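Local atomic coordinates of DyP-type peroxidase (Thermobifida cellulosilytica, PDB entry 4GS1), a protein that binds haem and, as a dye-decolourising (DyP-type) peroxidase, probably uses hydrogen peroxide to oxidise dyes and other aromatic substrates. Residues I54-A59 / R78-H83; A85-D90 / V165-A170; D252-R255 / D261-R264; L287-R290 / L296-P299; G327-D330 / R334-G337. One frame throughout, in Å; residues are numbered along the deposited sequence. Where two conformers were deposited one is given.

Interaction 1: residues I54-A59 / R78-H83; sequences IAFDLA and RTWAEH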
# COMPACT_ATOMS: atom_id res chain seq x y z
N ILE B 54 8.36 -7.38 8.19
CA ILE B 54 9.59 -6.64 8.45
C ILE B 54 10.67 -7.58 8.96
O ILE B 54 10.47 -8.28 9.96
CB ILE B 54 9.38 -5.53 9.50
CG1 ILE B 54 8.17 -4.67 9.12
CG2 ILE B 54 10.63 -4.64 9.62
CD1 ILE B 54 7.36 -4.19 10.30
N ALA B 55 11.82 -7.59 8.28
CA ALA B 55 12.96 -8.38 8.74
C ALA B 55 13.95 -7.44 9.42
O ALA B 55 14.20 -6.34 8.93
CB ALA B 55 13.62 -9.10 7.56
N PHE B 56 14.49 -7.87 10.56
CA PHE B 56 15.43 -7.04 11.32
C PHE B 56 16.75 -7.76 11.52
O PHE B 56 16.78 -8.99 11.59
CB PHE B 56 14.91 -6.78 12.73
CG PHE B 56 13.57 -6.07 12.80
CD1 PHE B 56 13.51 -4.70 13.07
CD2 PHE B 56 12.38 -6.77 12.65
CE1 PHE B 56 12.29 -4.05 13.18
CE2 PHE B 56 11.15 -6.12 12.75
CZ PHE B 56 11.10 -4.77 13.01
N ASP B 57 17.83 -7.00 11.67
CA ASP B 57 19.08 -7.56 12.19
C ASP B 57 19.38 -6.96 13.55
O ASP B 57 18.96 -5.84 13.84
CB ASP B 57 20.25 -7.23 11.25
CG ASP B 57 20.17 -7.97 9.95
OD1 ASP B 57 19.67 -9.11 9.95
OD2 ASP B 57 20.60 -7.40 8.92
N LEU B 58 20.10 -7.70 14.39
CA LEU B 58 20.68 -7.11 15.59
C LEU B 58 21.73 -6.08 15.17
O LEU B 58 22.54 -6.34 14.28
CB LEU B 58 21.34 -8.16 16.48
CG LEU B 58 20.41 -9.12 17.21
CD1 LEU B 58 21.23 -10.04 18.11
CD2 LEU B 58 19.40 -8.33 18.03
N ALA B 59 21.71 -4.92 15.81
CA ALA B 59 22.72 -3.89 15.54
C ALA B 59 24.07 -4.27 16.15
O ALA B 59 24.14 -5.08 17.07
CB ALA B 59 22.27 -2.56 16.07
N ARG B 78 11.28 -9.89 23.93
CA ARG B 78 10.40 -9.55 25.06
C ARG B 78 9.63 -8.26 24.80
O ARG B 78 8.43 -8.18 25.06
CB ARG B 78 11.18 -9.42 26.37
CG ARG B 78 10.26 -9.18 27.58
CD ARG B 78 10.97 -8.55 28.78
NE ARG B 78 12.39 -8.89 28.85
CZ ARG B 78 13.37 -8.03 28.60
NH1 ARG B 78 13.09 -6.76 28.29
NH2 ARG B 78 14.63 -8.42 28.67
N THR B 79 10.32 -7.25 24.29
CA THR B 79 9.69 -5.97 24.02
C THR B 79 8.57 -6.10 23.00
O THR B 79 7.46 -5.59 23.22
CB THR B 79 10.73 -4.93 23.56
OG1 THR B 79 11.69 -4.73 24.61
CG2 THR B 79 10.07 -3.61 23.22
N TRP B 80 8.83 -6.78 21.89
CA TRP B 80 7.79 -6.98 20.88
C TRP B 80 6.62 -7.79 21.46
O TRP B 80 5.46 -7.51 21.15
CB TRP B 80 8.34 -7.69 19.65
CG TRP B 80 9.22 -6.83 18.76
CD1 TRP B 80 9.16 -5.48 18.57
CD2 TRP B 80 10.29 -7.30 17.94
NE1 TRP B 80 10.13 -5.08 17.68
CE2 TRP B 80 10.84 -6.18 17.27
CE3 TRP B 80 10.84 -8.57 17.69
CZ2 TRP B 80 11.91 -6.29 16.38
CZ3 TRP B 80 11.91 -8.67 16.80
CH2 TRP B 80 12.44 -7.54 16.17
N ALA B 81 6.92 -8.78 22.29
CA ALA B 81 5.85 -9.58 22.88
C ALA B 81 4.98 -8.74 23.82
O ALA B 81 3.76 -8.88 23.83
CB ALA B 81 6.42 -10.78 23.62
N GLU B 82 5.61 -7.86 24.59
CA GLU B 82 4.87 -6.96 25.47
C GLU B 82 3.95 -6.02 24.70
O GLU B 82 2.79 -5.82 25.07
CB GLU B 82 5.83 -6.16 26.36
CG GLU B 82 6.53 -7.00 27.40
CD GLU B 82 7.65 -6.26 28.11
OE1 GLU B 82 8.05 -5.17 27.63
OE2 GLU B 82 8.14 -6.77 29.14
N HIS B 83 4.48 -5.44 23.62
CA HIS B 83 3.67 -4.55 22.80
C HIS B 83 2.58 -5.31 22.05
O HIS B 83 1.47 -4.80 21.88
CB HIS B 83 4.55 -3.76 21.83
CG HIS B 83 5.34 -2.68 22.49
ND1 HIS B 83 5.18 -1.34 22.18
CD2 HIS B 83 6.29 -2.73 23.45
CE1 HIS B 83 6.00 -0.62 22.92
NE2 HIS B 83 6.69 -1.43 23.70
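Phe56 and Trp80 make the whole contact between 54-59 and 78-83. Their side chains come from opposite directions, one from a strand and one from a helix. The six-membered ring of the indole leans over one face of the phenyl ring. Trp80 CZ2 sits above the middle of that face, 3.6 Å from the plane of the Phe56 ring. Trp80 CH2 is shifted toward one side and lies 3.6 Å from Phe56 CD2. The two planes are 45° apart, so the pair is oblique, neither a flat stack nor T-shaped. The other face of Phe56 meets Ile54, two residues back on the same strand, whose CG2 is 3.3 Å above the Phe56 plane and offset toward the rim. The phenyl ring is thus held between a methyl and an indole. Trp80 CG stands beside its backbone N (chi1 -73°), which sends the indole off the helix toward the sheet. Trp80 NE1 donates to Leu168 O, a bond that should limit rotation of the indole. With an alanine here in place of Phe56, a gap would probably open between Ile54 CG2 and the indole, and Trp80 could shift. Around the pair, Trp80 also packs on Leu149 and Leu151 of strand 149-155. Phe56 touches Leu151 and Val178 on the two strands flanking its own. Helix 66-90 is thereby seated on the antiparallel sheet of the N-terminal ferredoxin-like half, next to helix 158-172.

Interaction 2: residues A85-D90 / V165-A170; sequences ARLHAD and VDELVA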
# COMPACT_ATOMS: atom_id res chain seq x y z
N ALA B 85 0.98 -7.87 23.06
CA ALA B 85 -0.09 -8.12 24.02
C ALA B 85 -1.01 -6.92 24.14
O ALA B 85 -2.24 -7.06 24.13
CB ALA B 85 0.49 -8.50 25.37
N ARG B 86 -0.43 -5.73 24.25
CA ARG B 86 -1.21 -4.50 24.37
C ARG B 86 -1.93 -4.15 23.07
O ARG B 86 -3.08 -3.71 23.10
CB ARG B 86 -0.32 -3.33 24.78
CG ARG B 86 -0.13 -3.13 26.28
CD ARG B 86 0.46 -1.75 26.58
NE ARG B 86 1.85 -1.62 26.14
CZ ARG B 86 2.24 -1.15 24.95
NH1 ARG B 86 1.34 -0.74 24.07
NH2 ARG B 86 3.52 -1.08 24.65
N LEU B 87 -1.24 -4.32 21.94
CA LEU B 87 -1.83 -4.05 20.63
C LEU B 87 -3.03 -4.96 20.38
O LEU B 87 -4.06 -4.51 19.88
CB LEU B 87 -0.80 -4.24 19.52
CG LEU B 87 0.29 -3.17 19.41
CD1 LEU B 87 1.42 -3.65 18.51
CD2 LEU B 87 -0.29 -1.89 18.88
N HIS B 88 -2.89 -6.24 20.71
CA HIS B 88 -3.97 -7.21 20.53
C HIS B 88 -5.18 -6.81 21.39
O HIS B 88 -6.33 -6.91 20.97
CB HIS B 88 -3.51 -8.64 20.88
CG HIS B 88 -2.56 -9.25 19.88
ND1 HIS B 88 -1.56 -10.12 20.25
CD2 HIS B 88 -2.49 -9.14 18.53
CE1 HIS B 88 -0.90 -10.50 19.17
NE2 HIS B 88 -1.44 -9.93 18.11
N ALA B 89 -4.90 -6.34 22.60
CA ALA B 89 -5.96 -6.01 23.55
C ALA B 89 -6.59 -4.64 23.32
O ALA B 89 -7.81 -4.48 23.44
CB ALA B 89 -5.44 -6.12 24.97
N ASP B 90 -5.76 -3.64 23.01
CA ASP B 90 -6.20 -2.24 23.04
C ASP B 90 -5.98 -1.45 21.75
O ASP B 90 -6.43 -0.32 21.63
CB ASP B 90 -5.49 -1.49 24.18
CG ASP B 90 -5.84 -2.03 25.55
OD1 ASP B 90 -4.99 -1.91 26.45
OD2 ASP B 90 -6.95 -2.56 25.72
N VAL B 165 2.90 -0.80 13.21
CA VAL B 165 4.25 -1.01 12.71
C VAL B 165 5.24 0.01 13.28
O VAL B 165 6.32 -0.36 13.74
CB VAL B 165 4.27 -0.97 11.18
CG1 VAL B 165 5.70 -0.82 10.66
CG2 VAL B 165 3.63 -2.23 10.62
N ASP B 166 4.86 1.28 13.25
CA ASP B 166 5.77 2.32 13.73
C ASP B 166 6.05 2.14 15.21
O ASP B 166 7.19 2.32 15.68
CB ASP B 166 5.21 3.72 13.42
CG ASP B 166 5.24 4.05 11.92
OD1 ASP B 166 6.05 3.44 11.19
OD2 ASP B 166 4.44 4.91 11.47
N GLU B 167 5.02 1.77 15.96
CA GLU B 167 5.18 1.50 17.39
C GLU B 167 6.16 0.34 17.65
O GLU B 167 7.07 0.47 18.47
CB GLU B 167 3.82 1.22 18.03
CG GLU B 167 3.90 0.78 19.49
CD GLU B 167 2.54 0.54 20.11
OE1 GLU B 167 1.56 1.21 19.71
OE2 GLU B 167 2.45 -0.33 21.00
N LEU B 168 5.98 -0.77 16.95
CA LEU B 168 6.83 -1.95 17.18
C LEU B 168 8.29 -1.72 16.78
O LEU B 168 9.21 -2.13 17.50
CB LEU B 168 6.26 -3.18 16.46
CG LEU B 168 4.99 -3.76 17.08
CD1 LEU B 168 4.20 -4.58 16.04
CD2 LEU B 168 5.33 -4.64 18.27
N VAL B 169 8.51 -1.05 15.65
CA VAL B 169 9.87 -0.82 15.17
C VAL B 169 10.61 0.15 16.09
O VAL B 169 11.76 -0.07 16.45
CB VAL B 169 9.87 -0.29 13.73
CG1 VAL B 169 11.28 0.11 13.31
CG2 VAL B 169 9.33 -1.36 12.80
N ALA B 170 9.92 1.20 16.51
CA ALA B 170 10.54 2.20 17.37
C ALA B 170 10.82 1.64 18.76
O ALA B 170 11.76 2.09 19.43
CB ALA B 170 9.66 3.43 17.47
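Arg86 and Glu167 form the polar part of this helix-helix contact, a salt bridge. Arg86 NH1 donates to Glu167 OE2 at 3.3 Å, with an N-H...O angle of 160°. The oxygen lies close to the guanidinium plane and is met on its syn side, though somewhat out of the carboxylate plane. Glu167 reaches across because its CG is anti to the backbone N (chi1 174°) and the chain stays extended beyond. Arg86 bends at chi3 to bring its end round. The same OE2 accepts from His83 ND1, and OE1 accepts from Glu93 N, so both oxygens are held. The apolar part centres on Leu87. Its CD1 methyl meets Leu168 CD1 at 3.8 Å, the two side chains lying across one another. The other methyl, Leu87 CD2, rests 3.7 Å from Glu167 OE1 and backs the carboxylate. An alanine in place of Glu167 would remove the shared carboxylate and is likely to leave Arg86 and His83 without their common acceptor. The axes of the two short helical segments run nearly antiparallel, at 161°, and approach to 11.9 Å. Beneath them, Leu87 and Leu168 both touch Val107 of strand 106-111, and Leu168 also packs on Leu151 and Val153 of strand 149-155. Another side of helix 158-172 faces the second subunit, where Val165 and Val169 pack on Trp328 of that chain.

Interaction 3: residues D252-R255 / D261-R264; sequences DEWR and DRER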
# COMPACT_ATOMS: atom_id res chain seq x y z
N ASP B 252 3.58 -7.51 -18.02
CA ASP B 252 3.61 -7.11 -19.42
C ASP B 252 3.59 -8.35 -20.32
O ASP B 252 2.82 -8.43 -21.28
CB ASP B 252 4.87 -6.28 -19.68
CG ASP B 252 4.76 -5.41 -20.91
OD1 ASP B 252 5.08 -5.89 -22.01
OD2 ASP B 252 4.36 -4.23 -20.76
N GLU B 253 4.44 -9.32 -19.99
CA GLU B 253 4.47 -10.57 -20.73
C GLU B 253 3.18 -11.37 -20.55
O GLU B 253 2.66 -11.97 -21.50
CB GLU B 253 5.65 -11.43 -20.27
CG GLU B 253 7.02 -10.74 -20.38
CD GLU B 253 7.53 -10.72 -21.80
OE1 GLU B 253 8.74 -10.48 -21.99
OE2 GLU B 253 6.71 -10.93 -22.71
N TRP B 254 2.68 -11.39 -19.32
CA TRP B 254 1.46 -12.12 -18.98
C TRP B 254 0.27 -11.62 -19.78
O TRP B 254 -0.53 -12.41 -20.29
CB TRP B 254 1.20 -11.97 -17.48
CG TRP B 254 0.00 -12.70 -16.96
CD1 TRP B 254 -1.17 -12.15 -16.49
CD2 TRP B 254 -0.13 -14.11 -16.81
NE1 TRP B 254 -2.02 -13.15 -16.07
CE2 TRP B 254 -1.41 -14.37 -16.27
CE3 TRP B 254 0.70 -15.20 -17.11
CZ2 TRP B 254 -1.86 -15.66 -16.01
CZ3 TRP B 254 0.25 -16.49 -16.84
CH2 TRP B 254 -1.02 -16.70 -16.29
N ARG B 255 0.15 -10.30 -19.91
CA ARG B 255 -0.97 -9.73 -20.67
C ARG B 255 -0.99 -10.09 -22.16
O ARG B 255 -2.04 -10.04 -22.80
CB ARG B 255 -1.04 -8.20 -20.48
CG ARG B 255 -1.72 -7.78 -19.18
CD ARG B 255 -1.93 -6.26 -19.12
NE ARG B 255 -0.67 -5.54 -19.27
CZ ARG B 255 0.11 -5.18 -18.26
NH1 ARG B 255 1.24 -4.52 -18.49
NH2 ARG B 255 -0.25 -5.46 -17.01
N ASP B 261 -4.61 -19.60 -22.74
CA ASP B 261 -3.20 -19.89 -22.49
C ASP B 261 -2.80 -19.58 -21.04
O ASP B 261 -2.02 -20.32 -20.44
CB ASP B 261 -2.30 -19.16 -23.49
CG ASP B 261 -2.31 -19.79 -24.87
OD1 ASP B 261 -2.61 -21.00 -24.97
OD2 ASP B 261 -2.01 -19.08 -25.85
N ARG B 262 -3.35 -18.51 -20.48
CA ARG B 262 -3.09 -18.19 -19.07
C ARG B 262 -3.60 -19.31 -18.18
O ARG B 262 -2.96 -19.66 -17.19
CB ARG B 262 -3.79 -16.88 -18.67
CG ARG B 262 -3.25 -15.66 -19.37
CD ARG B 262 -3.98 -14.41 -18.91
NE ARG B 262 -3.83 -13.33 -19.89
CZ ARG B 262 -4.38 -12.13 -19.77
NH1 ARG B 262 -5.11 -11.83 -18.71
NH2 ARG B 262 -4.18 -11.22 -20.72
N GLU B 263 -4.76 -19.84 -18.53
CA GLU B 263 -5.35 -20.93 -17.76
C GLU B 263 -4.49 -22.18 -17.83
O GLU B 263 -4.36 -22.89 -16.84
CB GLU B 263 -6.79 -21.22 -18.23
CG GLU B 263 -7.74 -20.04 -17.91
CD GLU B 263 -9.15 -20.22 -18.45
OE1 GLU B 263 -9.32 -20.87 -19.50
OE2 GLU B 263 -10.09 -19.68 -17.81
N ARG B 264 -3.88 -22.42 -18.99
CA ARG B 264 -3.01 -23.59 -19.15
C ARG B 264 -1.67 -23.45 -18.41
O ARG B 264 -1.05 -24.46 -18.05
CB ARG B 264 -2.77 -23.91 -20.63
CG ARG B 264 -3.96 -24.54 -21.32
CD ARG B 264 -3.77 -24.60 -22.83
NE ARG B 264 -5.06 -24.76 -23.49
CZ ARG B 264 -5.59 -23.90 -24.35
NH1 ARG B 264 -4.93 -22.81 -24.72
NH2 ARG B 264 -6.77 -24.17 -24.87
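Arg262 lies along one face of the Trp254 indole and supplies all of the contact from 261-264. Asp261, just before it, turns its carboxylate away from 252-255. Its OD1 instead makes a salt bridge with Arg264 NH1 one turn on, with a weak hydrogen bond of 3.0 Å. Arg262 then runs extended across the tryptophan. Arg262 CB is 3.5 Å from Trp254 CZ2. Arg262 CG stands over the six-membered ring of Trp254, 3.9 Å from its centroid, a CH-pi contact. Arg262 CD comes to 3.7 Å from Trp254 CE2. The guanidinium continues past the five-membered ring as an off-centre cation-pi contact, with Arg262 CZ 4.9 Å from that centroid of Trp254. The two flat groups are 39° apart, so this is no flat stack. At the far end, Arg262 NH2 makes a weak bond to Arg255 O, 3.2 Å long and bent to 130°. Arg262 NE donates to Leu257 O, a further hold on the guanidinium. Glu263 points away from 252-255 and uses OE2 to accept from Leu270 N. The indole is fixed from its own side as well: Trp254 NE1 donates to Met203 O, and Tyr368 meets the ring edge-to-face. The arrangement is an arginine laid on a tryptophan across two short consecutive helices, 251-256 and 259-266. It lies at the margin of the haem site, with the Trp254 side chain about 7 Å from the haem.

Interaction 4: residues L287-R290 / L296-P299; sequences LTAR and LVIP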
# COMPACT_ATOMS: atom_id res chain seq x y z
N LEU B 287 -5.35 -35.19 -12.51
CA LEU B 287 -4.14 -35.04 -13.31
C LEU B 287 -4.02 -36.12 -14.39
O LEU B 287 -3.10 -36.08 -15.20
CB LEU B 287 -2.92 -35.05 -12.39
CG LEU B 287 -2.86 -33.82 -11.48
CD1 LEU B 287 -1.68 -33.91 -10.53
CD2 LEU B 287 -2.76 -32.55 -12.34
N THR B 288 -4.95 -37.06 -14.40
CA THR B 288 -4.93 -38.13 -15.39
C THR B 288 -5.85 -37.87 -16.57
O THR B 288 -5.87 -38.65 -17.54
CB THR B 288 -5.36 -39.47 -14.77
OG1 THR B 288 -6.60 -39.29 -14.09
CG2 THR B 288 -4.31 -39.95 -13.78
N ALA B 289 -6.64 -36.80 -16.48
CA ALA B 289 -7.64 -36.49 -17.50
C ALA B 289 -6.99 -36.24 -18.86
O ALA B 289 -6.04 -35.46 -18.97
CB ALA B 289 -8.48 -35.30 -17.08
N ARG B 290 -7.51 -36.91 -19.88
CA ARG B 290 -7.00 -36.74 -21.25
C ARG B 290 -8.11 -36.39 -22.23
O ARG B 290 -9.29 -36.71 -22.00
CB ARG B 290 -6.31 -38.01 -21.72
CG ARG B 290 -5.04 -38.33 -20.98
CD ARG B 290 -4.41 -39.62 -21.47
NE ARG B 290 -3.27 -39.98 -20.64
CZ ARG B 290 -2.03 -39.58 -20.88
NH1 ARG B 290 -1.77 -38.83 -21.94
NH2 ARG B 290 -1.04 -39.93 -20.06
N LEU B 296 -2.95 -34.66 -22.44
CA LEU B 296 -3.37 -34.34 -21.08
C LEU B 296 -4.17 -33.04 -21.07
O LEU B 296 -3.79 -32.07 -21.73
CB LEU B 296 -2.15 -34.20 -20.15
CG LEU B 296 -1.39 -35.48 -19.83
CD1 LEU B 296 -0.08 -35.16 -19.14
CD2 LEU B 296 -2.24 -36.39 -18.97
N VAL B 297 -5.27 -33.03 -20.32
CA VAL B 297 -6.10 -31.83 -20.19
C VAL B 297 -5.36 -30.72 -19.44
O VAL B 297 -5.40 -29.55 -19.84
CB VAL B 297 -7.44 -32.17 -19.49
CG1 VAL B 297 -8.22 -30.91 -19.13
CG2 VAL B 297 -8.28 -33.09 -20.39
N ILE B 298 -4.69 -31.09 -18.35
CA ILE B 298 -3.82 -30.15 -17.64
C ILE B 298 -2.40 -30.43 -18.13
O ILE B 298 -1.91 -31.54 -18.01
CB ILE B 298 -3.95 -30.37 -16.11
CG1 ILE B 298 -5.35 -29.94 -15.65
CG2 ILE B 298 -2.88 -29.59 -15.36
CD1 ILE B 298 -5.67 -30.33 -14.22
N PRO B 299 -1.74 -29.42 -18.73
CA PRO B 299 -0.44 -29.65 -19.38
C PRO B 299 0.64 -30.21 -18.46
O PRO B 299 0.56 -30.06 -17.23
CB PRO B 299 -0.04 -28.24 -19.83
CG PRO B 299 -1.34 -27.56 -20.09
CD PRO B 299 -2.26 -28.06 -19.00
O HOH W 1 -4.86 -33.75 -17.00
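Arg290 stretches its side chain past Leu296, and the CD2 methyl of that leucine is its partner along most of its length. The CB of Arg290 starts out pointing away from 296-299. CG already meets the methyl, at 4.0 Å between Arg290 CG and Leu296 CD2. The chain then runs extended to NE. At CZ the methyl lies over the centre of one guanidinium face, 3.7 Å from Arg290 CZ to Leu296 CD2. NH1 and NH2 pass the same methyl, and NH1 also donates to Gly294 O, which holds the group in place. One direct backbone bond joins the segments beside this packing, and a water adds a second link. Val297 N donates to Ala289 O at 2.9 Å, almost straight at 178°. The water donates to the same Ala289 O and accepts from Ile298 N, so this oxygen takes two donors. Ala289 CB packs 4.0 Å from Val297 CG2. Farther along, Leu287 CD2 touches Ile298 CD1 at 4.1 Å. Arg305 NH1 bonds to both Leu287 O and Ile298 O. The result is a single beta bridge, Arg290 with Leu296, pinning an irregular excursion between helices 259-266 and 303-307. The Leu287 side chain comes to about 7 Å from the haem.

Interaction 5: residues G327-D330 / R334-G337; sequences GWRD and RDAG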
# COMPACT_ATOMS: atom_id res chain seq x y z
N GLY B 327 4.85 0.01 -7.73
CA GLY B 327 4.91 0.92 -8.86
C GLY B 327 5.77 0.42 -10.00
O GLY B 327 5.59 -0.70 -10.49
N TRP B 328 6.68 1.29 -10.45
CA TRP B 328 7.54 1.00 -11.59
C TRP B 328 8.99 1.32 -11.23
O TRP B 328 9.26 2.29 -10.52
CB TRP B 328 7.10 1.84 -12.81
CG TRP B 328 5.80 1.34 -13.40
CD1 TRP B 328 5.67 0.51 -14.48
CD2 TRP B 328 4.47 1.59 -12.92
NE1 TRP B 328 4.34 0.24 -14.70
CE2 TRP B 328 3.58 0.89 -13.76
CE3 TRP B 328 3.95 2.36 -11.87
CZ2 TRP B 328 2.20 0.93 -13.58
CZ3 TRP B 328 2.58 2.38 -11.68
CH2 TRP B 328 1.72 1.67 -12.53
N ARG B 329 9.91 0.50 -11.72
CA ARG B 329 11.33 0.76 -11.54
C ARG B 329 11.80 1.83 -12.52
O ARG B 329 11.02 2.30 -13.35
CB ARG B 329 12.14 -0.52 -11.73
CG ARG B 329 11.73 -1.60 -10.76
CD ARG B 329 12.58 -2.84 -10.87
NE ARG B 329 12.40 -3.65 -9.67
CZ ARG B 329 12.69 -4.94 -9.58
NH1 ARG B 329 12.49 -5.58 -8.44
NH2 ARG B 329 13.17 -5.59 -10.62
N ASP B 330 13.07 2.19 -12.43
CA ASP B 330 13.61 3.24 -13.28
C ASP B 330 13.60 2.91 -14.78
O ASP B 330 13.63 3.81 -15.61
CB ASP B 330 15.01 3.64 -12.80
CG ASP B 330 15.01 4.21 -11.39
OD1 ASP B 330 13.99 4.83 -10.99
OD2 ASP B 330 16.02 4.05 -10.68
N ARG B 334 7.24 -2.81 -14.39
CA ARG B 334 6.35 -2.94 -13.25
C ARG B 334 7.02 -3.67 -12.11
O ARG B 334 7.58 -4.76 -12.29
CB ARG B 334 5.10 -3.70 -13.68
CG ARG B 334 3.94 -3.65 -12.71
CD ARG B 334 3.20 -2.33 -12.83
NE ARG B 334 1.89 -2.40 -12.19
CZ ARG B 334 1.65 -1.96 -10.96
NH1 ARG B 334 2.62 -1.41 -10.24
NH2 ARG B 334 0.43 -2.07 -10.45
N ASP B 335 6.97 -3.08 -10.92
CA ASP B 335 7.46 -3.75 -9.72
C ASP B 335 6.24 -4.10 -8.88
O ASP B 335 5.87 -3.36 -7.96
CB ASP B 335 8.37 -2.82 -8.93
CG ASP B 335 9.16 -3.55 -7.85
OD1 ASP B 335 8.90 -4.76 -7.64
OD2 ASP B 335 10.04 -2.92 -7.22
N ALA B 336 5.61 -5.22 -9.22
CA ALA B 336 4.44 -5.70 -8.50
C ALA B 336 4.45 -7.22 -8.56
O ALA B 336 5.10 -7.81 -9.43
CB ALA B 336 3.15 -5.15 -9.12
N GLY B 337 3.75 -7.87 -7.64
CA GLY B 337 3.78 -9.32 -7.65
C GLY B 337 3.12 -9.96 -6.46
O GLY B 337 2.14 -9.44 -5.90
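Arg334 lays its guanidinium flat on the indole of Trp328. The planes are 18° apart and the centres 4.2 Å apart, so the contact is both a stack and a cation-pi interaction. The aliphatic part joins in, with Arg334 CD 3.4 Å from Trp328 CE2. A bend at chi2 (79°) folds the arginine back over the ring. Arg334 NH1 also donates to Gly327 O at 3.1 Å, with that oxygen in the guanidinium plane. Gly327 O takes a second bond, from Asp335 N at 2.8 Å. The two donors reach the oxygen from opposite faces of its carbonyl plane. A looser link lies alongside: Arg329, which has two conformers, makes a weak and doubtful salt bridge in one of them, Arg329 NE to Asp335 OD2 at 3.5 Å, with the two flat groups steeply turned against each other.

The backbone sets up these contacts. Trp328 and Arg334 form an antiparallel non-hydrogen-bonded pair near the turn of the hairpin, so both side chains leave the same face of the sheet. Ala336 CB covers the other face of the guanidinium, 3.9 Å above its plane. Farther out, Asp325 OD1 forms a salt bridge with Arg334 NH1 and also accepts from Gly327 N. Asp166 of the second subunit forms a salt bridge with Arg334 NH2. Glu372 pairs with Arg329 NH1 in that same conformer.

Arg334 is thus buried but well provided for: an indole on one face, a methyl on the other, a carbonyl and two carboxylates at its nitrogens. The two negative charges would be expected to stabilise its cation, and one of them ties the hairpin to the partner chain.

How the interactions relate
Interactions 1 and 2 are neighbours on helix 66-90, with centres 11 Å apart. His83 CB packs 3.7 Å from Leu168 CD2, and Ile54 CD1 packs 3.8 Å from Val165 CG1. Interactions 3, 4 and 5 belong to the C-terminal half of the chain, which holds the haem. Interactions 3 and 4 touch where Arg264 O lies 3.7 Å from Pro299 CG, and the nearest atoms of interactions 3 and 5 are about 6 Å apart. Side chains of interactions 3 and 4 come to about 7 Å from the haem, Asp335 of interaction 5 to about 12 Å. Within one chain, interactions 2 and 5 stay about 18 Å apart at their nearest atoms, yet helix 158-172 of one subunit meets hairpin 318-344 of the other.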